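Putative prolyl-tRNA synthetase (Leishmania major, PDB 5XIL) probably joins L-proline to tRNA(Pro) at the expense of ATP, supplying charged tRNA for protein synthesis. Local coordinates at residues M115-A120 against K239-R244; E180-V185 against W262-R267; D209-V214 against T229-G234; Q292-P297 against K350-R355. All coordinates share one frame; numbering follows the deposited sequence. Where two conformers were deposited one is given.

Contact 1 of 4, residues M115-A120 against K239-R244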
loop_
_atom_site.group_PDB
_atom_site.type_symbol
_atom_site.label_atom_id
_atom_site.label_comp_id
_atom_site.label_asym_id
_atom_site.label_seq_id
_atom_site.Cartn_x
_atom_site.Cartn_y
_atom_site.Cartn_z
ATOM N N MET A 115 15.941 1.813 14.608
ATOM C CA MET A 115 15.587 3.146 14.138
ATOM C C MET A 115 16.181 4.307 14.964
ATOM O O MET A 115 16.556 5.319 14.413
ATOM C CB MET A 115 14.051 3.260 14.166
ATOM C CG MET A 115 13.335 2.384 13.088
ATOM S SD MET A 115 11.519 2.477 13.232
ATOM C CE MET A 115 11.218 4.183 12.721
ATOM N N TYR A 116 16.181 4.181 16.269
ATOM C CA TYR A 116 16.467 5.319 17.102
ATOM C C TYR A 116 17.936 5.792 17.037
ATOM O O TYR A 116 18.197 7.002 17.191
ATOM C CB TYR A 116 15.953 5.087 18.512
ATOM C CG TYR A 116 14.413 5.046 18.613
ATOM C CD1 TYR A 116 13.574 5.263 17.485
ATOM C CD2 TYR A 116 13.780 4.725 19.819
ATOM C CE1 TYR A 116 12.177 5.200 17.601
ATOM C CE2 TYR A 116 12.378 4.715 19.944
ATOM C CZ TYR A 116 11.564 4.927 18.847
ATOM O OH TYR A 116 10.142 4.876 18.956
ATOM N N PRO A 117 18.850 4.894 16.669
ATOM C CA PRO A 117 20.207 5.408 16.351
ATOM C C PRO A 117 20.169 6.335 15.158
ATOM O O PRO A 117 20.915 7.317 15.121
ATOM C CB PRO A 117 21.011 4.127 16.044
ATOM C CG PRO A 117 20.337 3.061 16.866
ATOM C CD PRO A 117 18.854 3.431 16.881
ATOM N N TYR A 118 19.349 6.032 14.136
ATOM C CA TYR A 118 19.234 6.931 13.032
ATOM C C TYR A 118 18.574 8.232 13.405
ATOM O O TYR A 118 18.964 9.289 12.867
ATOM C CB TYR A 118 18.613 6.243 11.757
ATOM C CG TYR A 118 19.607 5.275 11.193
ATOM C CD1 TYR A 118 19.748 4.006 11.726
ATOM C CD2 TYR A 118 20.500 5.678 10.201
ATOM C CE1 TYR A 118 20.750 3.122 11.296
ATOM C CE2 TYR A 118 21.486 4.802 9.723
ATOM C CZ TYR A 118 21.614 3.510 10.283
ATOM O OH TYR A 118 22.601 2.606 9.817
ATOM N N TYR A 119 17.572 8.191 14.282
ATOM C CA TYR A 119 16.941 9.395 14.753
ATOM C C TYR A 119 18.028 10.305 15.379
ATOM O O TYR A 119 18.033 11.509 15.203
ATOM C CB TYR A 119 15.839 9.079 15.784
ATOM C CG TYR A 119 14.499 8.724 15.132
ATOM C CD1 TYR A 119 14.461 7.932 13.975
ATOM C CD2 TYR A 119 13.285 9.179 15.648
ATOM C CE1 TYR A 119 13.232 7.585 13.378
ATOM C CE2 TYR A 119 12.039 8.828 15.048
ATOM C CZ TYR A 119 12.052 8.050 13.912
ATOM O OH TYR A 119 10.911 7.696 13.231
ATOM N N ALA A 120 18.902 9.707 16.161
ATOM C CA ALA A 120 20.010 10.465 16.792
ATOM C C ALA A 120 20.862 11.123 15.708
ATOM O O ALA A 120 21.167 12.284 15.807
ATOM C CB ALA A 120 20.853 9.544 17.696
ATOM N N LYS A 239 16.996 9.729 25.874
ATOM C CA LYS A 239 18.048 9.506 26.829
ATOM C C LYS A 239 18.808 8.227 26.548
ATOM O O LYS A 239 20.018 8.233 26.519
ATOM C CB LYS A 239 17.462 9.465 28.214
ATOM C CG LYS A 239 16.819 10.772 28.563
ATOM C CD LYS A 239 16.078 10.611 29.870
ATOM C CE LYS A 239 15.294 11.855 30.234
ATOM N NZ LYS A 239 14.588 11.548 31.508
ATOM N N MET A 240 18.113 7.136 26.283
ATOM C CA MET A 240 18.801 5.887 25.932
ATOM C C MET A 240 19.706 5.991 24.715
ATOM O O MET A 240 20.767 5.394 24.721
ATOM C CB MET A 240 17.806 4.745 25.642
ATOM C CG MET A 240 17.106 4.032 26.808
ATOM S SD MET A 240 16.021 2.680 26.185
ATOM C CE MET A 240 17.182 1.692 25.263
ATOM N N PHE A 241 19.270 6.709 23.664
ATOM C CA PHE A 241 19.876 6.663 22.336
ATOM C C PHE A 241 20.595 7.959 22.010
ATOM O O PHE A 241 21.049 8.158 20.912
ATOM C CB PHE A 241 18.809 6.368 21.266
ATOM C CG PHE A 241 18.388 4.950 21.271
ATOM C CD1 PHE A 241 19.132 4.010 20.581
ATOM C CD2 PHE A 241 17.296 4.531 22.023
ATOM C CE1 PHE A 241 18.770 2.649 20.599
ATOM C CE2 PHE A 241 16.938 3.174 22.048
ATOM C CZ PHE A 241 17.667 2.238 21.326
ATOM N N ASP A 242 20.740 8.811 23.020
ATOM C CA ASP A 242 21.496 10.037 22.840
ATOM C C ASP A 242 20.953 10.882 21.664
ATOM O O ASP A 242 21.744 11.324 20.812
ATOM C CB ASP A 242 22.983 9.673 22.663
ATOM C CG ASP A 242 23.582 9.069 23.948
ATOM O OD1 ASP A 242 23.390 9.671 25.027
ATOM O OD2 ASP A 242 24.226 8.011 23.877
ATOM N N ILE A 243 19.635 11.040 21.635
ATOM C CA ILE A 243 18.922 11.924 20.725
ATOM C C ILE A 243 18.813 13.247 21.477
ATOM O O ILE A 243 18.300 13.308 22.598
ATOM C CB ILE A 243 17.547 11.385 20.369
ATOM C CG1 ILE A 243 17.672 9.962 19.806
ATOM C CG2 ILE A 243 16.876 12.282 19.286
ATOM C CD1 ILE A 243 16.337 9.180 19.707
ATOM N N ARG A 244 19.385 14.294 20.882
ATOM C CA ARG A 244 19.533 15.570 21.547
ATOM C C ARG A 244 19.650 16.669 20.520
ATOM O O ARG A 244 20.068 16.416 19.425
ATOM C CB ARG A 244 20.817 15.546 22.387
ATOM C CG ARG A 244 21.984 14.917 21.584
ATOM C CD ARG A 244 23.317 14.925 22.307
ATOM N NE ARG A 244 23.732 16.317 22.495
ATOM C CZ ARG A 244 24.878 16.721 23.033
ATOM N NH1 ARG A 244 25.779 15.844 23.454
ATOM N NH2 ARG A 244 25.116 18.016 23.133
HETATM O O HOH W 1 20.406 13.745 18.136
#

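Contact 2 of 4, residues E180-V185 against W262-R267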
loop_
_atom_site.group_PDB
_atom_site.type_symbol
_atom_site.label_atom_id
_atom_site.label_comp_id
_atom_site.label_asym_id
_atom_site.label_seq_id
_atom_site.Cartn_x
_atom_site.Cartn_y
_atom_site.Cartn_z
ATOM N N GLU A 180 -7.330 8.678 17.309
ATOM C CA GLU A 180 -8.556 8.935 16.549
ATOM C C GLU A 180 -8.585 8.259 15.197
ATOM O O GLU A 180 -9.654 7.761 14.772
ATOM C CB GLU A 180 -8.865 10.424 16.454
ATOM C CG GLU A 180 -9.266 11.035 17.761
ATOM C CD GLU A 180 -10.458 10.358 18.505
ATOM O OE1 GLU A 180 -11.404 9.879 17.911
ATOM O OE2 GLU A 180 -10.420 10.413 19.735
ATOM N N CYS A 181 -7.433 8.213 14.513
ATOM C CA CYS A 181 -7.327 7.489 13.293
ATOM C C CYS A 181 -7.650 6.005 13.476
ATOM O O CYS A 181 -8.364 5.411 12.650
ATOM C CB CYS A 181 -5.925 7.590 12.665
ATOM S SG CYS A 181 -5.470 9.220 12.110
ATOM N N TYR A 182 -7.104 5.406 14.540
ATOM C CA TYR A 182 -7.322 3.995 14.794
ATOM C C TYR A 182 -8.833 3.746 15.143
ATOM O O TYR A 182 -9.423 2.734 14.725
ATOM C CB TYR A 182 -6.381 3.550 15.934
ATOM C CG TYR A 182 -4.895 3.500 15.594
ATOM C CD1 TYR A 182 -4.446 3.511 14.260
ATOM C CD2 TYR A 182 -3.938 3.412 16.587
ATOM C CE1 TYR A 182 -3.119 3.421 13.967
ATOM C CE2 TYR A 182 -2.643 3.332 16.290
ATOM C CZ TYR A 182 -2.202 3.315 15.011
ATOM O OH TYR A 182 -0.856 3.118 14.729
ATOM N N ALA A 183 -9.394 4.607 15.989
ATOM C CA ALA A 183 -10.801 4.542 16.312
ATOM C C ALA A 183 -11.608 4.579 15.008
ATOM O O ALA A 183 -12.618 3.854 14.891
ATOM C CB ALA A 183 -11.249 5.675 17.231
ATOM N N SER A 184 -11.229 5.470 14.120
ATOM C CA SER A 184 -11.926 5.630 12.844
ATOM C C SER A 184 -11.814 4.408 11.959
ATOM O O SER A 184 -12.764 4.037 11.293
ATOM C CB SER A 184 -11.458 6.828 12.074
ATOM O OG SER A 184 -11.602 7.959 12.879
ATOM N N VAL A 185 -10.664 3.786 11.919
ATOM C CA VAL A 185 -10.543 2.440 11.310
ATOM C C VAL A 185 -11.628 1.480 11.749
ATOM O O VAL A 185 -12.388 0.954 10.912
ATOM C CB VAL A 185 -9.138 1.804 11.454
ATOM C CG1 VAL A 185 -9.117 0.372 10.934
ATOM C CG2 VAL A 185 -8.130 2.641 10.697
ATOM N N TRP A 262 3.277 4.129 17.656
ATOM C CA TRP A 262 1.898 3.748 17.482
ATOM C C TRP A 262 1.816 2.684 16.451
ATOM O O TRP A 262 2.566 2.743 15.500
ATOM C CB TRP A 262 1.058 4.994 17.145
ATOM C CG TRP A 262 1.751 6.088 16.334
ATOM C CD1 TRP A 262 2.515 7.125 16.836
ATOM C CD2 TRP A 262 1.753 6.278 14.927
ATOM N NE1 TRP A 262 3.010 7.884 15.848
ATOM C CE2 TRP A 262 2.528 7.442 14.669
ATOM C CE3 TRP A 262 1.093 5.658 13.856
ATOM C CZ2 TRP A 262 2.701 7.966 13.392
ATOM C CZ3 TRP A 262 1.293 6.159 12.594
ATOM C CH2 TRP A 262 2.086 7.314 12.374
ATOM N N GLY A 263 0.976 1.663 16.655
ATOM C CA GLY A 263 0.813 0.617 15.702
ATOM C C GLY A 263 -0.624 0.065 15.650
ATOM O O GLY A 263 -1.334 0.071 16.643
ATOM N N LEU A 264 -0.973 -0.470 14.487
ATOM C CA LEU A 264 -2.259 -1.157 14.246
ATOM C C LEU A 264 -1.957 -2.300 13.275
ATOM O O LEU A 264 -1.219 -2.091 12.284
ATOM C CB LEU A 264 -3.264 -0.180 13.646
ATOM C CG LEU A 264 -4.652 -0.724 13.302
ATOM C CD1 LEU A 264 -5.703 0.321 13.558
ATOM C CD2 LEU A 264 -4.704 -1.133 11.824
ATOM N N SER A 265 -2.493 -3.487 13.542
ATOM C CA SER A 265 -2.134 -4.697 12.810
ATOM C C SER A 265 -3.377 -5.425 12.235
ATOM O O SER A 265 -4.472 -4.997 12.466
ATOM C CB SER A 265 -1.422 -5.647 13.734
ATOM O OG SER A 265 -2.306 -6.330 14.617
ATOM N N THR A 266 -3.133 -6.550 11.571
ATOM C CA THR A 266 -4.187 -7.396 11.030
ATOM C C THR A 266 -5.053 -8.039 12.111
ATOM O O THR A 266 -6.053 -8.714 11.793
ATOM C CB THR A 266 -3.582 -8.481 10.152
ATOM O OG1 THR A 266 -2.418 -8.962 10.775
ATOM C CG2 THR A 266 -3.232 -7.878 8.833
ATOM N N ARG A 267 -4.725 -7.804 13.383
ATOM C CA ARG A 267 -5.675 -8.086 14.418
ATOM C C ARG A 267 -7.061 -7.431 14.151
ATOM O O ARG A 267 -8.107 -7.973 14.574
ATOM C CB ARG A 267 -5.164 -7.675 15.800
ATOM C CG ARG A 267 -6.283 -7.601 16.827
ATOM C CD ARG A 267 -5.804 -7.186 18.158
ATOM N NE ARG A 267 -5.061 -8.313 18.670
ATOM C CZ ARG A 267 -4.630 -8.389 19.899
ATOM N NH1 ARG A 267 -4.877 -7.397 20.726
ATOM N NH2 ARG A 267 -3.961 -9.470 20.276
#

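Contact 3 of 4, residues D209-V214 against T229-G234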
loop_
_atom_site.group_PDB
_atom_site.type_symbol
_atom_site.label_atom_id
_atom_site.label_comp_id
_atom_site.label_asym_id
_atom_site.label_seq_id
_atom_site.Cartn_x
_atom_site.Cartn_y
_atom_site.Cartn_z
ATOM N N ASP A 209 5.887 6.828 28.760
ATOM C CA ASP A 209 5.259 7.534 29.837
ATOM C C ASP A 209 3.754 7.126 29.966
ATOM O O ASP A 209 3.272 6.929 31.069
ATOM C CB ASP A 209 5.353 9.020 29.667
ATOM C CG ASP A 209 6.754 9.560 30.071
ATOM O OD1 ASP A 209 7.511 8.812 30.716
ATOM O OD2 ASP A 209 7.054 10.684 29.708
ATOM N N TYR A 210 3.003 7.028 28.851
ATOM C CA TYR A 210 1.625 6.563 28.949
ATOM C C TYR A 210 1.218 5.995 27.598
ATOM O O TYR A 210 1.826 6.307 26.594
ATOM C CB TYR A 210 0.616 7.628 29.453
ATOM C CG TYR A 210 0.449 8.866 28.601
ATOM C CD1 TYR A 210 -0.436 8.901 27.511
ATOM C CD2 TYR A 210 1.244 9.989 28.829
ATOM C CE1 TYR A 210 -0.553 10.039 26.743
ATOM C CE2 TYR A 210 1.095 11.138 28.093
ATOM C CZ TYR A 210 0.246 11.151 27.023
ATOM O OH TYR A 210 0.130 12.252 26.226
ATOM N N THR A 211 0.241 5.101 27.642
ATOM C CA THR A 211 -0.241 4.395 26.466
ATOM C C THR A 211 -1.758 4.684 26.358
ATOM O O THR A 211 -2.497 4.638 27.331
ATOM C CB THR A 211 0.048 2.912 26.509
ATOM O OG1 THR A 211 1.434 2.642 26.368
ATOM C CG2 THR A 211 -0.699 2.234 25.378
ATOM N N THR A 212 -2.190 5.087 25.166
ATOM C CA THR A 212 -3.602 5.256 24.872
ATOM C C THR A 212 -4.033 4.099 23.951
ATOM O O THR A 212 -3.208 3.513 23.218
ATOM C CB THR A 212 -3.959 6.626 24.228
ATOM O OG1 THR A 212 -3.426 6.694 22.890
ATOM C CG2 THR A 212 -3.500 7.750 25.005
ATOM N N THR A 213 -5.305 3.755 23.995
ATOM C CA THR A 213 -5.788 2.512 23.385
ATOM C C THR A 213 -7.252 2.655 22.923
ATOM O O THR A 213 -8.007 3.525 23.400
ATOM C CB THR A 213 -5.666 1.382 24.418
ATOM O OG1 THR A 213 -6.027 0.110 23.868
ATOM C CG2 THR A 213 -6.553 1.631 25.625
ATOM N N VAL A 214 -7.657 1.768 22.011
ATOM C CA VAL A 214 -9.012 1.586 21.618
ATOM C C VAL A 214 -9.344 0.128 21.966
ATOM O O VAL A 214 -8.710 -0.784 21.471
ATOM C CB VAL A 214 -9.317 1.910 20.124
ATOM C CG1 VAL A 214 -9.343 3.401 19.945
ATOM C CG2 VAL A 214 -8.277 1.330 19.226
ATOM N N THR A 229 -2.919 0.730 19.711
ATOM C CA THR A 229 -2.378 1.580 20.761
ATOM C C THR A 229 -1.531 2.667 20.167
ATOM O O THR A 229 -0.853 2.514 19.119
ATOM C CB THR A 229 -1.576 0.797 21.878
ATOM O OG1 THR A 229 -0.590 0.036 21.227
ATOM C CG2 THR A 229 -2.446 -0.204 22.718
ATOM N N SER A 230 -1.508 3.770 20.913
ATOM C CA SER A 230 -0.681 4.919 20.602
ATOM C C SER A 230 0.031 5.382 21.897
ATOM O O SER A 230 -0.669 5.735 22.872
ATOM C CB SER A 230 -1.578 6.050 20.044
ATOM O OG SER A 230 -0.810 7.215 19.662
ATOM N N HIS A 231 1.385 5.402 21.874
ATOM C CA HIS A 231 2.183 5.530 23.106
ATOM C C HIS A 231 2.849 6.933 23.110
ATOM O O HIS A 231 3.433 7.315 22.130
ATOM C CB HIS A 231 3.298 4.490 23.107
ATOM C CG HIS A 231 2.827 3.116 22.850
ATOM N ND1 HIS A 231 2.037 2.445 23.733
ATOM C CD2 HIS A 231 3.059 2.273 21.823
ATOM C CE1 HIS A 231 1.792 1.241 23.266
ATOM N NE2 HIS A 231 2.389 1.120 22.092
ATOM N N ASN A 232 2.750 7.664 24.221
ATOM C CA ASN A 232 3.602 8.794 24.493
ATOM C C ASN A 232 4.850 8.286 25.234
ATOM O O ASN A 232 4.750 7.819 26.380
ATOM C CB ASN A 232 2.830 9.809 25.289
ATOM C CG ASN A 232 3.587 11.104 25.392
ATOM O OD1 ASN A 232 4.777 11.071 25.456
ATOM N ND2 ASN A 232 2.895 12.230 25.407
ATOM N N LEU A 233 5.991 8.262 24.538
ATOM C CA LEU A 233 7.196 7.723 25.051
ATOM C C LEU A 233 7.984 8.798 25.850
ATOM O O LEU A 233 9.003 8.474 26.348
ATOM C CB LEU A 233 8.114 7.166 23.954
ATOM C CG LEU A 233 7.431 6.210 22.965
ATOM C CD1 LEU A 233 8.310 5.788 21.851
ATOM C CD2 LEU A 233 6.925 5.032 23.758
ATOM N N GLY A 234 7.473 9.997 25.979
ATOM C CA GLY A 234 8.221 11.150 26.522
ATOM C C GLY A 234 9.643 11.300 26.028
ATOM O O GLY A 234 9.955 11.128 24.849
HETATM O O HOH W 2 5.297 12.162 28.337
#

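Contact 4 of 4, residues Q292-P297 against K350-R355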
loop_
_atom_site.group_PDB
_atom_site.type_symbol
_atom_site.label_atom_id
_atom_site.label_comp_id
_atom_site.label_asym_id
_atom_site.label_seq_id
_atom_site.Cartn_x
_atom_site.Cartn_y
_atom_site.Cartn_z
ATOM N N GLN A 292 -19.424 -6.523 -2.757
ATOM C CA GLN A 292 -20.464 -5.914 -1.924
ATOM C C GLN A 292 -21.850 -6.494 -2.284
ATOM O O GLN A 292 -22.733 -6.628 -1.432
ATOM C CB GLN A 292 -20.442 -4.436 -2.172
ATOM C CG GLN A 292 -19.251 -3.709 -1.530
ATOM C CD GLN A 292 -19.222 -2.242 -1.870
ATOM O OE1 GLN A 292 -19.400 -1.849 -3.024
ATOM N NE2 GLN A 292 -19.064 -1.407 -0.862
ATOM N N VAL A 293 -21.996 -6.839 -3.547
ATOM C CA VAL A 293 -23.272 -7.390 -4.057
ATOM C C VAL A 293 -22.998 -8.562 -4.941
ATOM O O VAL A 293 -22.224 -8.481 -5.890
ATOM C CB VAL A 293 -24.064 -6.343 -4.864
ATOM C CG1 VAL A 293 -25.365 -6.958 -5.389
ATOM C CG2 VAL A 293 -24.226 -5.026 -4.141
ATOM N N ILE A 294 -23.630 -9.688 -4.658
ATOM C CA ILE A 294 -23.541 -10.823 -5.513
ATOM C C ILE A 294 -24.892 -10.986 -6.239
ATOM O O ILE A 294 -25.909 -10.986 -5.634
ATOM C CB ILE A 294 -23.168 -12.103 -4.782
ATOM C CG1 ILE A 294 -22.836 -13.262 -5.746
ATOM C CG2 ILE A 294 -24.224 -12.555 -3.802
ATOM C CD1 ILE A 294 -21.544 -13.088 -6.459
ATOM N N ILE A 295 -24.824 -11.233 -7.519
ATOM C CA ILE A 295 -26.044 -11.416 -8.388
ATOM C C ILE A 295 -26.156 -12.910 -8.795
ATOM O O ILE A 295 -25.262 -13.456 -9.420
ATOM C CB ILE A 295 -25.930 -10.517 -9.634
ATOM C CG1 ILE A 295 -25.718 -9.060 -9.255
ATOM C CG2 ILE A 295 -27.133 -10.710 -10.585
ATOM C CD1 ILE A 295 -25.150 -8.232 -10.385
ATOM N N ILE A 296 -27.256 -13.562 -8.426
ATOM C CA ILE A 296 -27.427 -14.948 -8.694
ATOM C C ILE A 296 -28.752 -15.131 -9.448
ATOM O O ILE A 296 -29.779 -14.707 -8.935
ATOM C CB ILE A 296 -27.506 -15.717 -7.390
ATOM C CG1 ILE A 296 -26.244 -15.431 -6.539
ATOM C CG2 ILE A 296 -27.726 -17.194 -7.658
ATOM C CD1 ILE A 296 -26.264 -16.023 -5.152
ATOM N N PRO A 297 -28.705 -15.766 -10.646
ATOM C CA PRO A 297 -29.926 -16.022 -11.394
ATOM C C PRO A 297 -30.771 -17.117 -10.702
ATOM O O PRO A 297 -30.249 -18.083 -10.078
ATOM C CB PRO A 297 -29.402 -16.401 -12.801
ATOM C CG PRO A 297 -28.156 -17.159 -12.470
ATOM C CD PRO A 297 -27.538 -16.353 -11.332
ATOM N N LYS A 350 -19.668 -16.324 3.283
ATOM C CA LYS A 350 -18.629 -15.319 3.058
ATOM C C LYS A 350 -19.034 -14.015 3.609
ATOM O O LYS A 350 -18.184 -13.193 3.928
ATOM C CB LYS A 350 -18.268 -15.179 1.584
ATOM C CG LYS A 350 -17.521 -16.387 1.046
ATOM C CD LYS A 350 -17.334 -16.373 -0.461
ATOM C CE LYS A 350 -16.364 -15.290 -0.869
ATOM N NZ LYS A 350 -15.009 -15.711 -0.371
ATOM N N GLY A 351 -20.338 -13.779 3.731
ATOM C CA GLY A 351 -20.806 -12.547 4.294
ATOM C C GLY A 351 -20.981 -11.405 3.329
ATOM O O GLY A 351 -20.976 -10.251 3.765
ATOM N N VAL A 352 -21.231 -11.696 2.050
ATOM C CA VAL A 352 -21.473 -10.655 1.071
ATOM C C VAL A 352 -22.623 -9.822 1.568
ATOM O O VAL A 352 -23.578 -10.392 1.962
ATOM C CB VAL A 352 -21.898 -11.165 -0.297
ATOM C CG1 VAL A 352 -21.949 -9.959 -1.242
ATOM C CG2 VAL A 352 -20.922 -12.175 -0.782
ATOM N N PRO A 353 -22.470 -8.509 1.668
ATOM C CA PRO A 353 -23.518 -7.697 2.268
ATOM C C PRO A 353 -24.945 -7.841 1.628
ATOM O O PRO A 353 -25.951 -7.846 2.358
ATOM C CB PRO A 353 -22.982 -6.304 2.059
ATOM C CG PRO A 353 -21.515 -6.406 2.199
ATOM C CD PRO A 353 -21.205 -7.756 1.622
ATOM N N LEU A 354 -25.001 -7.916 0.294
ATOM C CA LEU A 354 -26.301 -7.937 -0.408
ATOM C C LEU A 354 -26.289 -9.021 -1.432
ATOM O O LEU A 354 -25.268 -9.245 -2.144
ATOM C CB LEU A 354 -26.558 -6.617 -1.103
ATOM C CG LEU A 354 -26.739 -5.353 -0.276
ATOM C CD1 LEU A 354 -26.873 -4.119 -1.117
ATOM C CD2 LEU A 354 -27.864 -5.539 0.715
ATOM N N ARG A 355 -27.393 -9.747 -1.537
ATOM C CA ARG A 355 -27.554 -10.692 -2.570
ATOM C C ARG A 355 -28.782 -10.271 -3.434
ATOM O O ARG A 355 -29.815 -9.956 -2.877
ATOM C CB ARG A 355 -27.843 -12.051 -2.029
ATOM C CG ARG A 355 -28.296 -13.032 -3.131
ATOM C CD ARG A 355 -28.564 -14.423 -2.604
ATOM N NE ARG A 355 -29.766 -14.564 -1.793
ATOM C CZ ARG A 355 -29.786 -15.054 -0.561
ATOM N NH1 ARG A 355 -28.650 -15.353 0.086
ATOM N NH2 ARG A 355 -30.953 -15.184 0.073
#

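Contact 1 of 4, residues M115-A120 against K239-R244
Phe241 lays its ring against helix 111-122, with Tyr116 CB over one face in a CH-pi contact, 3.8 Å from the ring centroid. The Tyr116 ring presents its edge to Phe241, a T-shaped pair with planes at 89° and centroids 5.8 Å apart. Pro117 CD approaches Phe241 CD1 obliquely at 3.8 Å; proline, with no N-H to donate, suits the kink in this helix, where the N of residue 117 makes no bond to the preceding turn. The carbonyl O of Phe241 lies 3.5 Å from Ala120 CB, a methyl small enough to let the backbones close in.

Asp242 takes a positive phi in a Schellman motif, turning the chain off helix 236-241 and alongside the other helix. Next, Ile243 comes with its CA 4.3 Å from that of Ala120. With CG1 beside its own backbone N (chi1 -55°), Ile243 sets CG1 against Ala120 CB and reaches Tyr119 CB with CD1 at 4.0 Å. Arg244 N donates to a water, 3.0 Å away, that also lies near Ala120 O.

The hydroxyls of Tyr116 and Tyr119 are both engaged at His162. The direct contact is therefore essentially apolar and aromatic, holding through shape and ring orientation, with a water between the two backbones at its margin.

Contact 2 of 4, residues E180-V185 against W262-R267
Tyr182 reaches from helix 168-189 toward the strand and slides past Leu264, the two side chains running in opposite directions. Leu264 CB sits over one face of the tyrosine ring, 4.0 Å from its centroid and 24° off the normal, making a CH-pi contact. Nearer the helix, Leu264 CD1 touches Tyr182 CD1 at 3.5 Å, and the same methyl comes within 4.3 Å of Val185 CB, about one helical turn along. Leucine suits this place because its CB lies over the ring while one methyl, CD1, reaches both the ring and the valine.

The phenol tip lies at the edge of the Trp262 indole, with Tyr182 OH 3.3 Å from Trp262 CE3. It also rests against the Gly263 backbone, Tyr182 CE2 being 3.5 Å from Gly263 O. The approach to Gly263 N is too poorly angled for a hydrogen bond; the hydroxyl bonds instead to Gln159 of the adjoining strand 156-165.

Farther out, Leu264 and Trp262 are backbone-bonded to strand 156-165 and Gly263 to Thr229 on the other flank. The helix and strand segments run nearly parallel, 12° apart, with axes 10.0 Å from each other. At the end of the strand, Ser265 OG accepts from Arg267 N at 3.1 Å, a capping bond at the start of the following helix. A helix laid on an antiparallel sheet is the architecture of the class II synthetase core, and Gly263 to Arg267, a strand entering a helix, is consistent with its motif 3.

Contact 3 of 4, residues D209-V214 against T229-G234
Tyr210 and Asn232 open the antiparallel pairing of the beta hairpin formed by strands 210-218 and 223-234, where Asp209 and Tyr210 both face Asn232, a classic beta bulge. Asn232 O accepts from both Asp209 N, at 2.8 Å, and Tyr210 N, at 3.1 Å. The Asn232 side chain then crosses the tyrosine: its CB rests over the ring face, 3.5 Å from the centroid, while ND2 donates to Tyr210 OH at 2.9 Å. The tyrosine can lie back over its partner because CG stands between backbone N and carbonyl carbon (chi1 62°). Asn232 OD1 meanwhile accepts from Gly234 N, an Asx turn, so one amide serves both strand and turn. Glycine suits position 234, where phi is positive and a CB would collide with Asp209 OD2.

On the opposite face, Thr211 and His231 form a non-hydrogen-bonded backbone pair, yet their side chains lie alongside and Thr211 OG1 hydrogen-bonds His231 ND1 at 2.7 Å. Phe205 N also bonds that hydroxyl. At the next hydrogen-bonded pair, Ser230 O is gripped twice, by Thr212 N at 2.8 Å and by Thr212 OG1 at 2.9 Å. Beta-branched threonines suit such extended backbone while supplying polar atoms of their own.

Helix 168-189 packs on the face carrying Tyr210, Thr212 and Ser230, the last bonding Val175 O. Strand 253-265 flanks one side of the hairpin, and Thr211 and Thr213 bond backbone groups of Lys199 and Gly197 on the other.

Contact 4 of 4, residues Q292-P297 against K350-R355
Val293 and Ile294 pair in parallel with Leu354 and Arg355, the backbone bonds being Leu354 N to Gln292 O at 3.1 Å and Ile294 N to Leu354 O at 3.0 Å. The paired side chains alternate between the faces. Val293 CG2 and Leu354 CD1 meet at 4.1 Å on the side covered by helix 387-412, where branched aliphatic groups match Val391 and Leu395. On the other face, Ile294 CG2 approaches Arg355 CB, and Ile296 CD1 touches Arg355 CD at 3.8 Å. Arginine suits this mixed setting: its methylenes extend over the isoleucines before the chain bends at chi3 (72°). Its guanidinium then forms a salt bridge with Glu357 and a cation-pi contact with Phe344 of helix 340-350, the helix that also packs on Ile294 and Ile296.

Where the chain enters the sheet, Val352 CG1 lies 3.4 Å from Gln292 O and Pro353 CB 3.5 Å from the same oxygen. Just before them, Gly351 takes a positive phi in the Schellman motif that ends helix 340-350.

These are two neighbouring inner strands of the mixed sheet in the anticodon-binding domain. The chemistry is consistent with a mostly buried, apolar contact in which backbone bonds satisfy the peptide groups that meet, while Arg355 lays its methylenes on the isoleucines and has its guanidinium held by Glu357 and the ring of Phe344.

How the contacts relate
Contacts 1, 2 and 3 belong to the catalytic core, whereas contact 4 lies in the anticodon-binding domain, its centre 52 Å from that of contact 1 and 28 Å from that of contact 2. Contacts 2 and 3 share neighbouring strands and touch: Tyr182 CE2 packs 3.4 Å from Thr229 O, and Trp262 CB 3.8 Å from Ser230 OG. Contact 3 also meets contact 1, where Tyr116 OH packs 3.5 Å from Leu233 CD1, and strand 223-234 leads straight into helix 236-241. Contact 3 is nested along the chain inside the loops closed by contacts 1 and 2. The known metal-binding residues lie away from all four, although a bound magnesium ion is about 4 Å from the Asp209 side chain.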